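Local coordinates for protein mandelate racemase/muconate lactonizing enzyme (Roseovarius nubinhibens, PDB 2QDD) that is of unknown function but, as a magnesium-dependent member of the enolase superfamily, probably acts on a substrate carrying a carboxylate group, at residues Arg32-Tyr37 against Gly66-Ile71; Thr9-Asp14 against Glu360-Pro365; Lys104-Met109 against Lys267-Gly272; Asp331-Gln336 against Leu353-Asp358; Trp49-Pro54 against Ala300-Ala305. All coordinates share one frame; numbering follows the deposited sequence. Where two conformers were deposited one is given.

Contact 1. Residues Arg32-Tyr37 against Gly66-Ile71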
# COMPACT_ATOMS: atom_id res chain seq x y z
N ARG A 32 -32.96 -29.75 17.79
CA ARG A 32 -34.06 -29.23 17.00
C ARG A 32 -33.83 -27.80 16.54
O ARG A 32 -32.98 -27.09 17.09
CB ARG A 32 -35.38 -29.33 17.77
CG ARG A 32 -35.36 -28.69 19.16
CD ARG A 32 -36.13 -29.52 20.18
NE ARG A 32 -37.25 -30.23 19.59
CZ ARG A 32 -37.51 -31.53 19.77
NH1 ARG A 32 -38.56 -32.08 19.18
NH2 ARG A 32 -36.72 -32.27 20.54
N LEU A 33 -34.59 -27.38 15.53
CA LEU A 33 -34.49 -26.03 15.00
C LEU A 33 -35.77 -25.24 15.27
O LEU A 33 -36.87 -25.78 15.19
CB LEU A 33 -34.19 -26.07 13.50
CG LEU A 33 -32.84 -26.61 13.02
CD1 LEU A 33 -32.72 -26.46 11.52
CD2 LEU A 33 -31.66 -25.95 13.72
N ASP A 34 -35.59 -23.96 15.59
CA ASP A 34 -36.69 -23.04 15.80
C ASP A 34 -36.90 -22.28 14.49
O ASP A 34 -36.20 -21.30 14.21
CB ASP A 34 -36.34 -22.09 16.96
CG ASP A 34 -37.42 -21.05 17.26
OD1 ASP A 34 -37.46 -20.59 18.43
OD2 ASP A 34 -38.20 -20.66 16.37
N SER A 35 -37.87 -22.75 13.71
CA SER A 35 -38.20 -22.12 12.44
C SER A 35 -39.37 -21.17 12.58
O SER A 35 -40.32 -21.43 13.32
CB SER A 35 -38.52 -23.18 11.39
OG SER A 35 -38.71 -22.58 10.12
N THR A 36 -39.30 -20.06 11.85
CA THR A 36 -40.41 -19.14 11.73
C THR A 36 -40.90 -19.17 10.28
O THR A 36 -40.12 -18.95 9.36
CB THR A 36 -39.96 -17.71 12.11
OG1 THR A 36 -39.47 -17.70 13.45
CG2 THR A 36 -41.11 -16.73 12.01
N TYR A 37 -42.18 -19.47 10.11
CA TYR A 37 -42.90 -19.19 8.85
C TYR A 37 -43.64 -17.86 8.96
O TYR A 37 -44.26 -17.56 9.98
CB TYR A 37 -43.91 -20.29 8.54
CG TYR A 37 -43.38 -21.49 7.78
CD1 TYR A 37 -44.21 -22.20 6.92
CD2 TYR A 37 -42.06 -21.92 7.94
CE1 TYR A 37 -43.74 -23.31 6.22
CE2 TYR A 37 -41.58 -23.03 7.25
CZ TYR A 37 -42.42 -23.72 6.39
OH TYR A 37 -41.95 -24.82 5.70
N GLY A 66 -35.65 -13.97 18.80
CA GLY A 66 -35.30 -12.66 18.25
C GLY A 66 -35.91 -12.38 16.89
O GLY A 66 -36.22 -11.23 16.57
N LEU A 67 -36.08 -13.43 16.10
CA LEU A 67 -36.70 -13.33 14.78
C LEU A 67 -38.16 -12.88 14.89
O LEU A 67 -38.59 -11.96 14.18
CB LEU A 67 -36.60 -14.66 14.02
CG LEU A 67 -36.35 -14.62 12.51
CD1 LEU A 67 -35.70 -15.92 12.04
CD2 LEU A 67 -37.61 -14.34 11.71
N ARG A 68 -38.90 -13.52 15.78
CA ARG A 68 -40.30 -13.17 16.02
C ARG A 68 -40.48 -11.81 16.69
O ARG A 68 -41.40 -11.06 16.33
CB ARG A 68 -41.00 -14.27 16.80
CG ARG A 68 -41.18 -15.55 15.97
CD ARG A 68 -41.84 -16.66 16.77
NE ARG A 68 -40.95 -17.23 17.78
CZ ARG A 68 -40.12 -18.25 17.57
NH1 ARG A 68 -40.04 -18.81 16.37
NH2 ARG A 68 -39.36 -18.70 18.56
N ALA A 69 -39.58 -11.47 17.62
CA ALA A 69 -39.52 -10.13 18.22
C ALA A 69 -39.22 -9.03 17.21
O ALA A 69 -39.78 -7.94 17.28
CB ALA A 69 -38.52 -10.08 19.38
N GLY A 70 -38.33 -9.33 16.26
CA GLY A 70 -38.01 -8.43 15.16
C GLY A 70 -39.18 -8.17 14.23
O GLY A 70 -39.42 -7.02 13.85
N ILE A 71 -39.91 -9.23 13.87
CA ILE A 71 -41.14 -9.09 13.06
C ILE A 71 -42.20 -8.19 13.74
O ILE A 71 -42.76 -7.31 13.09
CB ILE A 71 -41.73 -10.46 12.64
CG1 ILE A 71 -40.76 -11.21 11.72
CG2 ILE A 71 -43.08 -10.27 11.90
CD1 ILE A 71 -41.07 -12.69 11.54
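In the N-terminal capping domain of the enolase fold, an antiparallel sheet carries helices on one face, and here helix 64-78 lies on strand 29-42. The short segments 32-37 and 66-71 run nearly in the same direction, 22° apart, with their axes approaching to 9.4 Å. The snug part is apolar and buried. T36 sits where the two backbones come closest: CB meets CD2 of L67 at 4.1 Å, while the methyl CG2 meets CD1 of I71 tip to tip. L67 continues inward, packing on Y102 and P106 of helix 101-119, so the strand and two helices share one interior.

The other flank is polar and partly open to solvent. D34, its CG anti to the backbone N (chi1 179°), stretches out to meet R68, whose chain does not set out at the strand but bends at chi3 so that the guanidinium reaches it. H12 of strand 5-22 packs beside both partners. Farther round the helix, A69 packs on G66 of a second subunit. The D34-R68 salt bridge is end-on and bidentate, the carboxylate and guanidinium almost coplanar at 7°. Each oxygen offers its syn lone pair to a different nitrogen: NH2 of R68 donates to OD1 of D34 at 2.7 Å, and NH1 of R68 to OD2 of D34 at 2.6 Å.

Contact 2. Residues Thr9-Asp14 against Glu360-Pro365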
# COMPACT_ATOMS: atom_id res chain seq x y z
N THR A 9 -48.81 -12.77 9.33
CA THR A 9 -49.07 -13.85 10.28
C THR A 9 -47.83 -14.69 10.49
O THR A 9 -47.19 -15.14 9.53
CB THR A 9 -50.24 -14.75 9.81
OG1 THR A 9 -51.34 -13.93 9.37
CG2 THR A 9 -50.73 -15.65 10.94
N VAL A 10 -47.50 -14.90 11.76
CA VAL A 10 -46.25 -15.54 12.16
C VAL A 10 -46.59 -16.92 12.74
O VAL A 10 -47.49 -17.04 13.58
CB VAL A 10 -45.52 -14.67 13.22
CG1 VAL A 10 -44.22 -15.31 13.68
CG2 VAL A 10 -45.24 -13.29 12.65
N PHE A 11 -45.88 -17.95 12.28
CA PHE A 11 -46.03 -19.30 12.79
C PHE A 11 -44.69 -19.75 13.36
O PHE A 11 -43.65 -19.27 12.94
CB PHE A 11 -46.45 -20.26 11.67
CG PHE A 11 -47.79 -19.95 11.06
CD1 PHE A 11 -48.93 -20.59 11.51
CD2 PHE A 11 -47.90 -19.01 10.03
CE1 PHE A 11 -50.18 -20.30 10.95
CE2 PHE A 11 -49.14 -18.71 9.47
CZ PHE A 11 -50.28 -19.36 9.93
N HIS A 12 -44.73 -20.68 14.31
CA HIS A 12 -43.51 -21.24 14.88
C HIS A 12 -43.49 -22.76 14.73
O HIS A 12 -44.46 -23.45 15.05
CB HIS A 12 -43.35 -20.80 16.35
CG HIS A 12 -42.40 -21.65 17.13
ND1 HIS A 12 -42.80 -22.40 18.21
CD2 HIS A 12 -41.07 -21.87 16.99
CE1 HIS A 12 -41.76 -23.05 18.70
NE2 HIS A 12 -40.69 -22.75 17.98
N LEU A 13 -42.37 -23.27 14.25
CA LEU A 13 -42.24 -24.68 13.90
C LEU A 13 -41.10 -25.27 14.73
O LEU A 13 -40.00 -24.72 14.77
CB LEU A 13 -41.94 -24.84 12.40
CG LEU A 13 -43.08 -24.71 11.37
CD1 LEU A 13 -43.50 -23.27 11.10
CD2 LEU A 13 -42.69 -25.39 10.08
N ASP A 14 -41.39 -26.38 15.41
CA ASP A 14 -40.39 -27.14 16.13
C ASP A 14 -39.93 -28.29 15.25
O ASP A 14 -40.69 -29.23 15.00
CB ASP A 14 -41.00 -27.69 17.43
CG ASP A 14 -39.98 -27.88 18.53
OD1 ASP A 14 -39.04 -28.68 18.35
OD2 ASP A 14 -40.13 -27.24 19.59
N GLU A 360 -52.96 -25.59 8.48
CA GLU A 360 -53.40 -26.69 9.34
C GLU A 360 -52.29 -27.67 9.69
O GLU A 360 -52.40 -28.42 10.67
CB GLU A 360 -54.59 -27.43 8.71
CG GLU A 360 -55.96 -26.99 9.24
CD GLU A 360 -56.24 -25.51 9.02
OE1 GLU A 360 -56.33 -25.09 7.85
OE2 GLU A 360 -56.37 -24.78 10.02
N ALA A 361 -51.22 -27.68 8.89
CA ALA A 361 -50.03 -28.47 9.18
C ALA A 361 -49.03 -27.73 10.08
O ALA A 361 -48.07 -28.34 10.58
CB ALA A 361 -49.36 -28.91 7.88
N LEU A 362 -49.27 -26.44 10.31
CA LEU A 362 -48.27 -25.54 10.90
C LEU A 362 -48.52 -25.24 12.38
O LEU A 362 -47.66 -24.67 13.07
CB LEU A 362 -48.19 -24.23 10.11
CG LEU A 362 -47.76 -24.29 8.64
CD1 LEU A 362 -47.73 -22.90 8.05
CD2 LEU A 362 -46.41 -24.98 8.48
N GLY A 363 -49.70 -25.62 12.87
CA GLY A 363 -50.13 -25.26 14.21
C GLY A 363 -50.83 -23.92 14.23
O GLY A 363 -51.12 -23.34 13.18
N ARG A 364 -51.12 -23.44 15.44
CA ARG A 364 -51.79 -22.15 15.61
C ARG A 364 -50.75 -21.02 15.61
O ARG A 364 -49.71 -21.14 16.25
CB ARG A 364 -52.59 -22.15 16.91
CG ARG A 364 -54.04 -21.70 16.76
CD ARG A 364 -54.24 -20.28 17.28
NE ARG A 364 -54.35 -20.25 18.74
CZ ARG A 364 -53.86 -19.28 19.51
NH1 ARG A 364 -53.21 -18.25 18.98
NH2 ARG A 364 -54.02 -19.34 20.83
N PRO A 365 -51.03 -19.93 14.87
CA PRO A 365 -50.18 -18.74 14.80
C PRO A 365 -49.79 -18.18 16.17
O PRO A 365 -50.64 -18.07 17.06
CB PRO A 365 -51.03 -17.72 14.04
CG PRO A 365 -52.40 -18.31 13.97
CD PRO A 365 -52.22 -19.78 14.01
O HOH W 1 -47.08 -21.93 15.32
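Strand segment 9-14 and the irregular segment 360-365 run 133° apart, and they come together most closely at F11 and P365, whose CA atoms are 4.6 Å from each other. No direct hydrogen bond joins them; a water instead accepts from H12 N at 2.8 Å and donates to R364 O at 2.9 Å, bridging the two backbones. G363, with phi 87° and psi -172°, takes a conformation in which a side chain would jam against the preceding carbonyl, and this bend brings L362 and P365 round the same ring.

That ring is F11. Its CG stands anti to the carbonyl carbon, and L362 comes in at about a right angle to lay CD1 over the centre of one face, a CH-pi contact 4.3 Å from the centroid. P365 lies alongside, with CB over the opposite face and CD 3.7 Å from F11 CE1, while G363 O sits at the ring edge. An alanine in place of the phenylalanine would remove the ring that L362 and P365 share and would probably loosen the C-terminal segment on the strand. L13 extends the apolar patch, its CD2 meeting CD2 of L362 at 4.1 Å.

Strand 5-22 lies between 29-42 and 367-370 in the capping sheet: F11 pairs through its backbone with Y37, V10 with V366 and A367, and the V10 side chain turns the other way, onto R68 and I71 of helix 64-78.

Contact 3. Residues Lys104-Met109 against Lys267-Gly272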
# COMPACT_ATOMS: atom_id res chain seq x y z
N LYS A 104 -35.09 -10.04 8.54
CA LYS A 104 -35.46 -9.42 7.28
C LYS A 104 -35.67 -10.41 6.14
O LYS A 104 -36.44 -10.13 5.22
CB LYS A 104 -34.41 -8.39 6.88
CG LYS A 104 -34.64 -7.05 7.53
CD LYS A 104 -33.35 -6.34 7.75
CE LYS A 104 -33.61 -5.03 8.45
NZ LYS A 104 -32.32 -4.28 8.60
N SER A 105 -34.99 -11.55 6.23
CA SER A 105 -34.97 -12.55 5.16
C SER A 105 -36.33 -13.21 4.85
O SER A 105 -36.70 -13.31 3.69
CB SER A 105 -33.86 -13.60 5.39
OG SER A 105 -33.86 -14.61 4.39
N PRO A 106 -37.08 -13.67 5.90
CA PRO A 106 -38.42 -14.16 5.50
C PRO A 106 -39.42 -13.11 5.00
O PRO A 106 -40.28 -13.45 4.19
CB PRO A 106 -38.95 -14.81 6.79
CG PRO A 106 -38.23 -14.15 7.88
CD PRO A 106 -36.86 -13.86 7.35
N ILE A 107 -39.30 -11.86 5.46
CA ILE A 107 -40.13 -10.76 4.95
C ILE A 107 -39.87 -10.48 3.47
O ILE A 107 -40.81 -10.34 2.68
CB ILE A 107 -39.97 -9.46 5.77
CG1 ILE A 107 -40.28 -9.71 7.25
CG2 ILE A 107 -40.87 -8.35 5.21
CD1 ILE A 107 -39.70 -8.69 8.20
N ASP A 108 -38.59 -10.41 3.11
CA ASP A 108 -38.17 -10.22 1.73
C ASP A 108 -38.58 -11.38 0.81
O ASP A 108 -39.04 -11.17 -0.31
CB ASP A 108 -36.66 -9.99 1.67
CG ASP A 108 -36.18 -9.71 0.27
OD1 ASP A 108 -36.36 -8.58 -0.22
OD2 ASP A 108 -35.63 -10.64 -0.35
N MET A 109 -38.41 -12.60 1.32
CA MET A 109 -38.73 -13.86 0.62
C MET A 109 -40.21 -13.93 0.25
O MET A 109 -40.56 -14.35 -0.86
CB MET A 109 -38.36 -15.03 1.54
CG MET A 109 -38.41 -16.42 0.93
SD MET A 109 -37.84 -17.65 2.12
CE MET A 109 -38.94 -18.97 1.72
N LYS A 267 -25.96 -16.98 1.75
CA LYS A 267 -27.07 -17.52 2.52
C LYS A 267 -28.01 -16.38 2.90
O LYS A 267 -27.62 -15.50 3.66
CB LYS A 267 -26.56 -18.23 3.78
CG LYS A 267 -25.70 -19.44 3.49
CD LYS A 267 -25.38 -20.21 4.73
CE LYS A 267 -24.18 -21.09 4.49
NZ LYS A 267 -23.80 -21.80 5.74
N PRO A 268 -29.24 -16.39 2.36
CA PRO A 268 -30.24 -15.32 2.56
C PRO A 268 -30.48 -14.92 4.02
O PRO A 268 -30.59 -13.73 4.31
CB PRO A 268 -31.51 -15.91 1.94
CG PRO A 268 -31.03 -16.86 0.93
CD PRO A 268 -29.77 -17.46 1.49
N ASN A 269 -30.54 -15.90 4.92
CA ASN A 269 -30.71 -15.61 6.35
C ASN A 269 -29.51 -14.92 7.02
O ASN A 269 -29.67 -14.25 8.03
CB ASN A 269 -31.14 -16.86 7.13
CG ASN A 269 -31.93 -16.52 8.40
OD1 ASN A 269 -31.40 -16.56 9.51
ND2 ASN A 269 -33.20 -16.16 8.24
N ARG A 270 -28.32 -15.08 6.45
CA ARG A 270 -27.16 -14.29 6.87
C ARG A 270 -27.15 -12.87 6.29
O ARG A 270 -26.81 -11.91 6.99
CB ARG A 270 -25.85 -15.03 6.55
CG ARG A 270 -24.58 -14.28 6.94
CD ARG A 270 -23.30 -15.13 6.88
NE ARG A 270 -23.26 -16.12 5.79
CZ ARG A 270 -23.02 -15.85 4.50
NH1 ARG A 270 -22.80 -14.61 4.09
NH2 ARG A 270 -22.99 -16.84 3.62
N VAL A 271 -27.53 -12.72 5.02
CA VAL A 271 -27.37 -11.44 4.32
C VAL A 271 -28.63 -10.57 4.26
O VAL A 271 -28.55 -9.40 3.90
CB VAL A 271 -26.75 -11.61 2.90
CG1 VAL A 271 -25.43 -12.37 2.98
CG2 VAL A 271 -27.72 -12.31 1.94
N GLY A 272 -29.78 -11.14 4.61
CA GLY A 272 -31.00 -10.36 4.77
C GLY A 272 -32.01 -10.48 3.65
O GLY A 272 -32.80 -9.57 3.42
O HOH W 2 -34.25 -17.01 5.50
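Flat groups are not stacked across this contact; the carboxamide of N269 takes part through its nitrogen instead. ND2 of N269 lies 3.9 Å from CB of S105, with CD of P106 a little beyond, and a water joins the polar ends. That water accepts twice, from S105 OG at 2.7 Å and from N269 ND2 at 3.1 Å. The serine is thrown toward it by chi1 of 177°, OG anti to the backbone N, which also sets OG against CB of P268 at 3.6 Å. The deposited model has a second conformer of S105, so this is one of two arrangements.

Beside the serine the backbones themselves meet. S105 CA is 3.9 Å from G272 C. G272 leaves the single turn of helix 268-271 with phi 104°, where a side chain would collide with the preceding carbonyl, and its N donates to P268 O at 2.7 Å. On the other side, helix 101-119 is kinked at P106, whose N can give no bond to the turn before. D108 binds L274 N through OD2 and so ties the same helix to the chain just past the turn.

The contact therefore joins a helix of the capping domain to the helical turn that follows barrel strand 263-266. K267 and R270 both form salt bridges with D243, a Mg(2+)-binding residue, although no metal is bound to this chain in the model; their positive charge would favour its ionised form and probably helps position it, which is consistent with a second-shell role for this turn.

Contact 4. Residues Asp331-Gln336 against Leu353-Asp358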
# COMPACT_ATOMS: atom_id res chain seq x y z
N ASP A 331 -41.35 -33.17 8.23
CA ASP A 331 -41.64 -32.38 7.03
C ASP A 331 -43.04 -31.77 7.15
O ASP A 331 -44.04 -32.50 7.14
CB ASP A 331 -41.53 -33.25 5.77
CG ASP A 331 -41.49 -32.44 4.47
OD1 ASP A 331 -41.73 -31.21 4.47
OD2 ASP A 331 -41.21 -33.06 3.42
N PRO A 332 -43.12 -30.43 7.27
CA PRO A 332 -44.37 -29.67 7.29
C PRO A 332 -44.94 -29.30 5.91
O PRO A 332 -46.07 -28.82 5.82
CB PRO A 332 -43.99 -28.40 8.05
CG PRO A 332 -42.57 -28.19 7.67
CD PRO A 332 -41.95 -29.55 7.46
N ILE A 333 -44.15 -29.51 4.85
CA ILE A 333 -44.61 -29.27 3.48
C ILE A 333 -44.29 -30.45 2.55
O ILE A 333 -43.46 -30.32 1.64
CB ILE A 333 -44.06 -27.93 2.91
CG1 ILE A 333 -42.60 -27.70 3.33
CG2 ILE A 333 -44.93 -26.75 3.36
CD1 ILE A 333 -41.86 -26.74 2.45
N PRO A 334 -44.95 -31.61 2.76
CA PRO A 334 -44.56 -32.85 2.07
C PRO A 334 -44.84 -32.77 0.57
O PRO A 334 -45.86 -32.22 0.16
CB PRO A 334 -45.46 -33.92 2.71
CG PRO A 334 -45.98 -33.29 3.97
CD PRO A 334 -46.11 -31.85 3.65
N GLY A 335 -43.91 -33.30 -0.23
CA GLY A 335 -44.01 -33.27 -1.68
C GLY A 335 -43.97 -31.89 -2.33
O GLY A 335 -44.37 -31.73 -3.48
N GLN A 336 -43.48 -30.91 -1.58
CA GLN A 336 -43.47 -29.51 -2.02
C GLN A 336 -42.06 -28.95 -2.02
O GLN A 336 -41.23 -29.34 -1.20
CB GLN A 336 -44.37 -28.66 -1.13
CG GLN A 336 -45.82 -28.64 -1.56
CD GLN A 336 -46.51 -27.36 -1.13
OE1 GLN A 336 -46.57 -26.40 -1.89
NE2 GLN A 336 -47.03 -27.35 0.09
N LEU A 353 -42.67 -18.40 -5.70
CA LEU A 353 -41.77 -19.32 -5.02
C LEU A 353 -42.10 -20.76 -5.37
O LEU A 353 -41.20 -21.61 -5.42
CB LEU A 353 -41.88 -19.09 -3.52
CG LEU A 353 -40.94 -19.70 -2.48
CD1 LEU A 353 -39.50 -19.40 -2.79
CD2 LEU A 353 -41.31 -19.07 -1.17
N GLY A 354 -43.39 -21.02 -5.60
CA GLY A 354 -43.88 -22.34 -5.99
C GLY A 354 -43.91 -23.34 -4.85
O GLY A 354 -43.79 -24.55 -5.07
N VAL A 355 -44.03 -22.83 -3.62
CA VAL A 355 -44.36 -23.68 -2.47
C VAL A 355 -45.38 -22.99 -1.56
O VAL A 355 -45.14 -21.87 -1.09
CB VAL A 355 -43.10 -24.26 -1.73
CG1 VAL A 355 -41.85 -23.43 -1.96
CG2 VAL A 355 -43.36 -24.51 -0.25
N ILE A 356 -46.51 -23.66 -1.34
CA ILE A 356 -47.62 -23.13 -0.54
C ILE A 356 -47.84 -24.02 0.69
O ILE A 356 -48.33 -25.15 0.56
CB ILE A 356 -48.94 -23.04 -1.36
CG1 ILE A 356 -48.74 -22.21 -2.63
CG2 ILE A 356 -50.07 -22.44 -0.52
CD1 ILE A 356 -49.53 -22.71 -3.84
N PRO A 357 -47.44 -23.53 1.88
CA PRO A 357 -47.74 -24.20 3.15
C PRO A 357 -49.23 -24.23 3.47
O PRO A 357 -49.95 -23.25 3.22
CB PRO A 357 -46.99 -23.34 4.18
CG PRO A 357 -46.00 -22.56 3.39
CD PRO A 357 -46.65 -22.31 2.08
N ASP A 358 -49.68 -25.35 4.01
CA ASP A 358 -51.03 -25.45 4.58
C ASP A 358 -50.98 -25.13 6.07
O ASP A 358 -50.29 -25.82 6.83
CB ASP A 358 -51.60 -26.85 4.34
CG ASP A 358 -53.05 -26.98 4.80
OD1 ASP A 358 -53.33 -27.92 5.56
OD2 ASP A 358 -53.89 -26.15 4.40
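Two irregular segments run side by side in roughly opposite directions, I333 nearest P357 and Q336 nearest V355 by their CA atoms, the latter pair 5.9 Å apart. The side-chain amide of Q336 does what a neighbouring strand would do, pairing with both polar atoms of one residue's backbone. I356 N donates to Q336 OE1 at 2.8 Å, and Q336 NE2 donates to I356 O at 2.6 Å with an N-H...O angle of 165°. The amide gets there by leaving the backbone with CG anti to the carbonyl carbon and then running extended. I356 O lies in the plane of this amide, whereas NE2 stands well above the plane of the I356 carbonyl, 54° out of it, so the pairing is tilted rather than flat.

These segments belong to the long tail that follows helix 300-311, the last barrel helix, and leads the chain back to the capping domain. A type II turn from I333 to Q336, with G335 at positive phi, swings Q336 round into position. At the start of the turn, I333 is the apolar partner: its side chain crosses that of V355 at about a right angle, CD1 lying 3.8 Å from CG2 of V355, and its CG2 lies beside P357, 3.8 Å from the proline CA. With CG1 in the crowded position between backbone N and carbonyl carbon, the two branches part, CD1 to V355 and CG2 to P357. Y37 of strand 29-42 packs on I333 and P357 alike. Ahead of the turn, D331 forms an Asx turn, OD1 accepting from I333 N at 3.0 Å from above the carboxylate plane, while its OD2 is held in a salt bridge by R339.

Contact 5. Residues Trp49-Pro54 against Ala300-Ala305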
# COMPACT_ATOMS: atom_id res chain seq x y z
N TRP A 49 -45.28 -16.49 1.15
CA TRP A 49 -44.67 -17.12 2.32
C TRP A 49 -43.15 -16.96 2.38
O TRP A 49 -42.47 -17.06 1.35
CB TRP A 49 -45.05 -18.59 2.39
CG TRP A 49 -46.50 -18.83 2.68
CD1 TRP A 49 -47.53 -18.79 1.79
CD2 TRP A 49 -47.08 -19.14 3.96
NE1 TRP A 49 -48.72 -19.06 2.43
CE2 TRP A 49 -48.47 -19.29 3.75
CE3 TRP A 49 -46.56 -19.33 5.24
CZ2 TRP A 49 -49.35 -19.61 4.79
CZ3 TRP A 49 -47.44 -19.65 6.28
CH2 TRP A 49 -48.82 -19.78 6.04
N GLY A 50 -42.64 -16.70 3.58
CA GLY A 50 -41.20 -16.75 3.85
C GLY A 50 -40.85 -17.59 5.06
O GLY A 50 -41.69 -17.79 5.95
N GLU A 51 -39.62 -18.09 5.10
CA GLU A 51 -39.08 -18.83 6.24
C GLU A 51 -37.77 -18.23 6.75
O GLU A 51 -36.85 -17.98 5.97
CB GLU A 51 -38.86 -20.30 5.88
CG GLU A 51 -38.35 -21.15 7.05
CD GLU A 51 -38.11 -22.60 6.69
OE1 GLU A 51 -38.26 -22.95 5.50
OE2 GLU A 51 -37.76 -23.38 7.60
N GLY A 52 -37.69 -18.02 8.06
CA GLY A 52 -36.40 -17.80 8.71
C GLY A 52 -36.11 -18.88 9.73
O GLY A 52 -36.81 -19.00 10.74
N CYS A 53 -35.07 -19.66 9.47
CA CYS A 53 -34.66 -20.70 10.41
C CYS A 53 -33.15 -20.71 10.67
O CYS A 53 -32.40 -21.35 9.93
CB CYS A 53 -35.17 -22.06 9.95
SG CYS A 53 -34.79 -23.38 11.10
N PRO A 54 -32.70 -19.98 11.71
CA PRO A 54 -31.30 -20.00 12.17
C PRO A 54 -30.84 -21.38 12.61
O PRO A 54 -31.63 -22.15 13.15
CB PRO A 54 -31.32 -19.04 13.36
CG PRO A 54 -32.50 -18.14 13.12
CD PRO A 54 -33.52 -19.06 12.52
N ALA A 300 -37.87 -27.15 3.37
CA ALA A 300 -37.82 -27.00 1.91
C ALA A 300 -38.34 -25.66 1.40
O ALA A 300 -38.16 -25.34 0.23
CB ALA A 300 -38.55 -28.16 1.23
N LEU A 301 -38.96 -24.87 2.28
CA LEU A 301 -39.41 -23.53 1.93
C LEU A 301 -38.24 -22.55 1.74
O LEU A 301 -38.10 -21.94 0.67
CB LEU A 301 -40.44 -23.00 2.95
CG LEU A 301 -41.13 -21.65 2.69
CD1 LEU A 301 -41.74 -21.58 1.32
CD2 LEU A 301 -42.18 -21.31 3.71
N ALA A 302 -37.39 -22.41 2.77
CA ALA A 302 -36.11 -21.71 2.66
C ALA A 302 -35.16 -22.30 1.61
O ALA A 302 -34.52 -21.55 0.87
CB ALA A 302 -35.42 -21.64 4.02
N ASP A 303 -35.08 -23.63 1.55
CA ASP A 303 -34.24 -24.34 0.58
C ASP A 303 -34.59 -24.04 -0.87
O ASP A 303 -33.69 -23.95 -1.71
CB ASP A 303 -34.31 -25.85 0.81
CG ASP A 303 -33.59 -26.28 2.06
OD1 ASP A 303 -32.62 -25.59 2.46
OD2 ASP A 303 -33.98 -27.31 2.65
N THR A 304 -35.88 -23.87 -1.15
CA THR A 304 -36.39 -23.56 -2.49
C THR A 304 -36.07 -22.14 -2.90
O THR A 304 -35.68 -21.89 -4.04
CB THR A 304 -37.91 -23.80 -2.57
OG1 THR A 304 -38.18 -25.17 -2.23
CG2 THR A 304 -38.46 -23.53 -3.96
N ALA A 305 -36.23 -21.21 -1.96
CA ALA A 305 -35.89 -19.80 -2.15
C ALA A 305 -34.45 -19.58 -2.63
O ALA A 305 -34.21 -18.86 -3.60
CB ALA A 305 -36.14 -19.02 -0.88
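The interface between capping domain and barrel passes through this contact, where strand 47-52, outermost in the capping sheet of this chain, crosses the first turn of helix 300-311. The short axes make an angle of 103° and approach to 7.5 Å, so the strand runs across the start of the helix.

Polar contact is concentrated in E51. Its chain is fully extended, with chi1 of -178° putting CG anti to the backbone N, and OE1 accepts from A302 N at 2.9 Å, the donor standing above the carboxylate plane. OE1 is also bonded to T299 OG1, and OE2 to S35 OG of the neighbouring strand, so both oxygens of this buried group have partners. The helix start would favour its negative charge, while D303 nearby would work weakly against it. An alanine in place of the glutamate would take away these three bonds and would probably leave the first turn of the helix less firmly joined to the sheet.

Van der Waals contact surrounds that bond. L301 CB and A302 CB both lie against OE1 of E51, at 3.4 and 3.5 Å. L301, its CG anti to the backbone N, reaches over the strand so that CD2 rests on CB of W49 at 4.2 Å and about equally near CB of E51. Y37, M109 and L353 close in on the same leucine.

Within the helix, T304 doubles the usual backbone bond: its OG1 donates to A300 O at only 2.5 Å, nearly along the C=O axis, alongside T304 N.

In the fold
From the N terminus, strand 5-22 opens contact 2, which closes only near the C terminus, so the other four nest inside its loop. Strand 29-42 opens contact 1, and strand 47-52 opens contact 5 before helix 64-78 closes contact 1: these two cross. Helix 101-119 then opens contact 3, closed at 267-272 and nested within contact 5, which helix 300-311 closes. Contact 4 follows in the tail as a short local loop. Contact 1 builds the capping domain, contacts 3 and 5 join it to the barrel, contact 4 folds the tail on itself, and contact 2 brings it back to the capping sheet. Y37 of contact 1 touches contacts 4 and 5, and M109 of contact 3 packs on both as well.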